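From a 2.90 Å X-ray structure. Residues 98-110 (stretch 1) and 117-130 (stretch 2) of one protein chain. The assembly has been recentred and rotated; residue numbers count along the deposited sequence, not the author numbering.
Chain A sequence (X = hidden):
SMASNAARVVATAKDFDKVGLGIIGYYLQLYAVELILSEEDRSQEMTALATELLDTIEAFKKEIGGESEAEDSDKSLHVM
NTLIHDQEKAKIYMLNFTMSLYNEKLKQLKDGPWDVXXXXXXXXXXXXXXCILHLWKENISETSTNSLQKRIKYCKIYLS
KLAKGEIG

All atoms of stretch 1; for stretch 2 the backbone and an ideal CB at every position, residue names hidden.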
# COMPACT_ATOMS: atom_id res chain seq x y z
N THR A 98 4.39 -6.94 -3.21
CA THR A 98 5.71 -7.61 -3.20
C THR A 98 6.20 -7.96 -4.60
O THR A 98 7.39 -7.86 -4.91
CB THR A 98 5.69 -8.94 -2.40
OG1 THR A 98 5.36 -8.67 -1.03
CG2 THR A 98 7.08 -9.62 -2.45
N MET A 99 5.27 -8.37 -5.45
CA MET A 99 5.61 -8.76 -6.80
C MET A 99 6.06 -7.54 -7.61
O MET A 99 7.07 -7.60 -8.31
CB MET A 99 4.40 -9.45 -7.44
CG MET A 99 4.73 -10.45 -8.53
SD MET A 99 5.95 -11.74 -8.05
CE MET A 99 4.98 -12.69 -6.88
N SER A 100 5.36 -6.42 -7.50
CA SER A 100 5.77 -5.24 -8.26
C SER A 100 7.18 -4.82 -7.86
O SER A 100 7.98 -4.38 -8.69
CB SER A 100 4.76 -4.11 -8.05
OG SER A 100 3.49 -4.48 -8.60
N LEU A 101 7.48 -4.96 -6.58
CA LEU A 101 8.81 -4.62 -6.08
C LEU A 101 9.84 -5.63 -6.63
O LEU A 101 10.88 -5.25 -7.19
CB LEU A 101 8.81 -4.64 -4.55
CG LEU A 101 10.15 -4.80 -3.87
CD1 LEU A 101 11.11 -3.74 -4.33
CD2 LEU A 101 9.94 -4.75 -2.39
N TYR A 102 9.54 -6.92 -6.46
CA TYR A 102 10.41 -7.99 -6.94
C TYR A 102 10.76 -7.80 -8.43
O TYR A 102 11.93 -7.70 -8.81
CB TYR A 102 9.73 -9.36 -6.73
CG TYR A 102 10.53 -10.54 -7.24
CD1 TYR A 102 11.73 -10.91 -6.63
CD2 TYR A 102 10.11 -11.25 -8.37
CE1 TYR A 102 12.49 -11.96 -7.13
CE2 TYR A 102 10.86 -12.30 -8.87
CZ TYR A 102 12.06 -12.65 -8.25
OH TYR A 102 12.83 -13.67 -8.77
N ASN A 103 9.73 -7.73 -9.27
CA ASN A 103 9.92 -7.55 -10.70
C ASN A 103 10.71 -6.33 -11.09
O ASN A 103 11.44 -6.35 -12.08
CB ASN A 103 8.58 -7.51 -11.42
CG ASN A 103 7.94 -8.87 -11.53
OD1 ASN A 103 8.63 -9.88 -11.72
ND2 ASN A 103 6.62 -8.92 -11.41
N GLU A 104 10.54 -5.26 -10.33
CA GLU A 104 11.28 -4.04 -10.61
C GLU A 104 12.76 -4.29 -10.31
O GLU A 104 13.64 -3.85 -11.05
CB GLU A 104 10.73 -2.88 -9.77
CG GLU A 104 11.43 -1.54 -10.01
CD GLU A 104 12.30 -1.11 -8.82
OE1 GLU A 104 11.74 -0.77 -7.75
OE2 GLU A 104 13.56 -1.13 -8.96
N LYS A 105 13.03 -5.03 -9.24
CA LYS A 105 14.40 -5.34 -8.82
C LYS A 105 15.13 -6.35 -9.69
O LYS A 105 16.36 -6.41 -9.67
CB LYS A 105 14.41 -5.82 -7.38
CG LYS A 105 13.89 -4.79 -6.42
CD LYS A 105 14.76 -3.56 -6.45
CE LYS A 105 14.16 -2.44 -5.64
NZ LYS A 105 14.98 -1.21 -5.78
N LEU A 106 14.39 -7.16 -10.44
CA LEU A 106 15.03 -8.15 -11.31
C LEU A 106 15.75 -7.42 -12.42
O LEU A 106 16.90 -7.72 -12.76
CB LEU A 106 14.00 -9.09 -11.94
CG LEU A 106 13.47 -10.21 -11.06
CD1 LEU A 106 12.58 -11.10 -11.91
CD2 LEU A 106 14.62 -11.00 -10.48
N LYS A 107 15.05 -6.45 -12.99
CA LYS A 107 15.60 -5.64 -14.05
C LYS A 107 16.84 -4.94 -13.55
O LYS A 107 17.83 -4.86 -14.27
CB LYS A 107 14.58 -4.62 -14.54
CG LYS A 107 13.66 -5.17 -15.63
CD LYS A 107 12.45 -4.29 -15.83
CE LYS A 107 11.50 -4.44 -14.64
NZ LYS A 107 10.23 -3.65 -14.77
N GLN A 108 16.81 -4.43 -12.33
CA GLN A 108 17.97 -3.75 -11.80
C GLN A 108 19.16 -4.71 -11.80
O GLN A 108 20.29 -4.31 -12.09
CB GLN A 108 17.69 -3.22 -10.38
CG GLN A 108 18.73 -2.24 -9.81
CD GLN A 108 18.38 -1.76 -8.40
OE1 GLN A 108 17.20 -1.63 -8.07
NE2 GLN A 108 19.40 -1.50 -7.57
N LEU A 109 18.92 -5.99 -11.52
CA LEU A 109 20.01 -6.98 -11.50
C LEU A 109 20.65 -7.12 -12.88
O LEU A 109 21.79 -7.54 -13.01
CB LEU A 109 19.50 -8.35 -11.02
CG LEU A 109 19.28 -8.53 -9.52
CD1 LEU A 109 18.67 -9.87 -9.25
CD2 LEU A 109 20.61 -8.39 -8.79
N LYS A 110 19.90 -6.75 -13.91
CA LYS A 110 20.40 -6.85 -15.26
C LYS A 110 21.13 -5.56 -15.66
O LYS A 110 22.33 -5.57 -15.89
CB LYS A 110 19.23 -7.13 -16.20
CG LYS A 110 18.41 -8.33 -15.75
CD LYS A 110 19.25 -9.61 -15.72
CE LYS A 110 18.85 -10.56 -14.56
NZ LYS A 110 17.38 -10.78 -14.37
N UNK A 117 21.94 -0.81 -1.74
CA UNK A 117 20.50 -0.64 -1.77
C UNK A 117 19.87 -1.90 -2.38
O UNK A 117 18.87 -2.41 -1.87
CB UNK A 117 20.11 0.61 -2.56
N UNK A 118 20.46 -2.41 -3.46
CA UNK A 118 19.95 -3.62 -4.11
C UNK A 118 19.98 -4.78 -3.14
O UNK A 118 19.04 -5.57 -3.06
CB UNK A 118 20.76 -3.96 -5.36
N UNK A 119 21.09 -4.89 -2.41
CA UNK A 119 21.25 -5.95 -1.43
C UNK A 119 20.10 -5.91 -0.43
O UNK A 119 19.50 -6.93 -0.12
CB UNK A 119 22.60 -5.82 -0.71
N UNK A 120 19.80 -4.71 0.06
CA UNK A 120 18.72 -4.53 1.03
C UNK A 120 17.39 -4.86 0.38
O UNK A 120 16.58 -5.60 0.94
CB UNK A 120 18.71 -3.10 1.58
N UNK A 121 17.18 -4.28 -0.80
CA UNK A 121 15.96 -4.51 -1.58
C UNK A 121 15.67 -6.01 -1.77
O UNK A 121 14.53 -6.45 -1.61
CB UNK A 121 16.08 -3.83 -2.94
N UNK A 122 16.70 -6.79 -2.11
CA UNK A 122 16.52 -8.23 -2.32
C UNK A 122 16.18 -8.98 -1.03
O UNK A 122 15.46 -9.99 -1.06
CB UNK A 122 17.79 -8.83 -2.94
N UNK A 123 16.69 -8.52 0.10
CA UNK A 123 16.38 -9.17 1.36
C UNK A 123 14.95 -8.85 1.74
O UNK A 123 14.25 -9.67 2.32
CB UNK A 123 17.35 -8.73 2.46
N UNK A 124 14.52 -7.64 1.40
CA UNK A 124 13.16 -7.21 1.69
C UNK A 124 12.18 -8.12 0.94
O UNK A 124 11.16 -8.54 1.49
CB UNK A 124 12.96 -5.74 1.30
N UNK A 125 12.52 -8.43 -0.31
CA UNK A 125 11.74 -9.30 -1.19
C UNK A 125 11.66 -10.70 -0.58
O UNK A 125 10.60 -11.33 -0.55
CB UNK A 125 12.36 -9.35 -2.59
N UNK A 126 12.81 -11.19 -0.12
CA UNK A 126 12.88 -12.49 0.51
C UNK A 126 11.97 -12.50 1.75
O UNK A 126 11.22 -13.45 1.96
CB UNK A 126 14.32 -12.83 0.88
N UNK A 127 11.99 -11.44 2.56
CA UNK A 127 11.13 -11.39 3.75
C UNK A 127 9.64 -11.23 3.40
O UNK A 127 8.78 -11.80 4.07
CB UNK A 127 11.57 -10.24 4.65
N UNK A 128 9.33 -10.44 2.38
CA UNK A 128 7.94 -10.26 1.97
C UNK A 128 7.42 -11.61 1.49
O UNK A 128 6.38 -12.09 1.94
CB UNK A 128 7.81 -9.19 0.88
N UNK A 129 8.15 -12.22 0.56
CA UNK A 129 7.76 -13.53 0.06
C UNK A 129 7.59 -14.53 1.21
O UNK A 129 6.57 -15.21 1.30
CB UNK A 129 8.80 -14.04 -0.94
N UNK A 130 8.58 -14.58 2.10
CA UNK A 130 8.53 -15.49 3.25
C UNK A 130 7.31 -15.25 4.13
O UNK A 130 6.70 -16.18 4.66
CB UNK A 130 9.80 -15.34 4.09

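Both stretches are helical and run nearly antiparallel, at 146°, with axes 9.9 Å apart at closest approach, so the residues of stretch 2 meet stretch 1 in reverse order.

Position 117 points sideways, its ideal CB 5.5 Å from Gln108 NE2, so many side chains would suit. It is Met117, whose end leads away.

Position 118 also starts sideways, but its ideal CB lies 3.6 Å from Gln108 NE2, and Leu109 and the aliphatic part of Lys105 line the space beyond. A branched or long apolar chain fits. Leu118 takes it: CD2 packs 3.3 Å from Leu109 CD2, and CD1 comes 3.3 Å from Gln108 NE2.

Positions 119 and 120 are out of reach of stretch 1; they are Lys119 and Arg120.

Position 121 points toward stretch 1, its ideal CB already 3.6 Å from Lys105 CE. So little space favours a small residue, Ala, Ser or perhaps Cys. Ser121 is deposited. Its OG sits 3.2 Å from Lys105 CE and makes a weak hydrogen bond to Met117 O (3.2 Å) one turn back.

Position 122 has no stretch 1 atom within 5.5 Å of its ideal CB, leaving room for a longer apolar chain to reach back. Leu122 does so, with CD1 4.1 Å from Leu109 CD2.

Position 123, out of reach, is Trp123.

Position 124 points toward stretch 1, its ideal CB 4.9 Å from Leu101 CD2; a small or medium apolar residue would suit. Cys124 touches lightly, SG to Leu101 CD2 at 4.3 Å.

Position 125 faces Tyr102, Leu101 and Thr98, and the CA atoms of 125 and Tyr102 are just 6.0 Å apart. Ala, Ser or Cys suits such close backbones. Cys125 places SG 3.7 Å from Leu101 CG and 3.8 Å from Tyr102 CA, at the edge of the tyrosine ring.

Position 126 points away and 127 is out of reach: Ile126 and Asp127.

Position 128 points toward stretch 1, with its ideal CB a tight 3.1 Å from Thr98 OG1. A chain able to turn toward Leu101 would suit, and Leu128 puts CD1 3.6 Å from Leu101 CD2.

Position 129 starts sideways, but Thr98, Met99 and Tyr102 surround a space that a large apolar or aromatic chain could fill. Phe129 receives Thr98 CG2 over one face, 3.7 Å from the ring centroid, directs its edge toward the Tyr102 face, and meets Met99 CE at its CE2 (3.5 Å).

Position 130 is again out of reach; it is Ser130.

Stretch 2, residues 117-130: MLKRSLWCCIDLFS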
# COMPACT_ATOMS: atom_id res chain seq x y z
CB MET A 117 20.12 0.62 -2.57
CG MET A 117 18.63 1.01 -2.55
SD MET A 117 17.81 0.94 -0.91
CE MET A 117 18.87 2.02 0.11
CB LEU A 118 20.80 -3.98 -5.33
CG LEU A 118 20.24 -5.16 -6.12
CD1 LEU A 118 18.97 -4.71 -6.86
CD2 LEU A 118 21.29 -5.66 -7.12
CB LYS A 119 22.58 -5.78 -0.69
CG LYS A 119 22.73 -6.65 0.54
CD LYS A 119 23.99 -6.30 1.29
CE LYS A 119 24.20 -7.18 2.52
NZ LYS A 119 23.13 -7.00 3.55
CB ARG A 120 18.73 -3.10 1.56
CG ARG A 120 19.74 -2.88 2.69
CD ARG A 120 19.66 -1.45 3.21
NE ARG A 120 18.30 -1.08 3.55
CZ ARG A 120 17.83 0.16 3.48
NH1 ARG A 120 18.62 1.14 3.07
NH2 ARG A 120 16.56 0.43 3.81
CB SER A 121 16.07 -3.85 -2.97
OG SER A 121 15.83 -2.46 -2.94
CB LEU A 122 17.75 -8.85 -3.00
CG LEU A 122 18.01 -8.40 -4.46
CD1 LEU A 122 19.28 -9.03 -5.01
CD2 LEU A 122 16.82 -8.77 -5.32
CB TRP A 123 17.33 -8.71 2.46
CG TRP A 123 18.48 -9.61 2.56
CD1 TRP A 123 19.76 -9.38 2.13
CD2 TRP A 123 18.46 -10.93 3.10
NE1 TRP A 123 20.54 -10.48 2.37
CE2 TRP A 123 19.78 -11.45 2.97
CE3 TRP A 123 17.47 -11.73 3.68
CZ2 TRP A 123 20.12 -12.73 3.40
CZ3 TRP A 123 17.81 -13.01 4.11
CH2 TRP A 123 19.13 -13.50 3.97
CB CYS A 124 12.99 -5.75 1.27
SG CYS A 124 11.38 -5.04 1.61
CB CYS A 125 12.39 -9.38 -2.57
SG CYS A 125 12.16 -7.89 -3.58
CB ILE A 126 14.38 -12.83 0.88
CG1 ILE A 126 15.16 -13.05 -0.42
CG2 ILE A 126 14.47 -14.08 1.75
CD1 ILE A 126 16.65 -13.29 -0.24
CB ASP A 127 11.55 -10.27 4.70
CG ASP A 127 12.94 -10.50 5.33
OD1 ASP A 127 13.25 -11.65 5.71
OD2 ASP A 127 13.70 -9.52 5.47
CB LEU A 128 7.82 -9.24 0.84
CG LEU A 128 8.16 -7.81 1.24
CD1 LEU A 128 8.26 -6.94 -0.01
CD2 LEU A 128 7.10 -7.28 2.19
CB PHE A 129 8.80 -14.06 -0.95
CG PHE A 129 8.67 -13.43 -2.32
CD1 PHE A 129 9.79 -12.93 -2.98
CD2 PHE A 129 7.43 -13.33 -2.94
CE1 PHE A 129 9.66 -12.33 -4.25
CE2 PHE A 129 7.29 -12.73 -4.20
CZ PHE A 129 8.41 -12.23 -4.86
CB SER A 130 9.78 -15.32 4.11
OG SER A 130 10.93 -15.62 3.35
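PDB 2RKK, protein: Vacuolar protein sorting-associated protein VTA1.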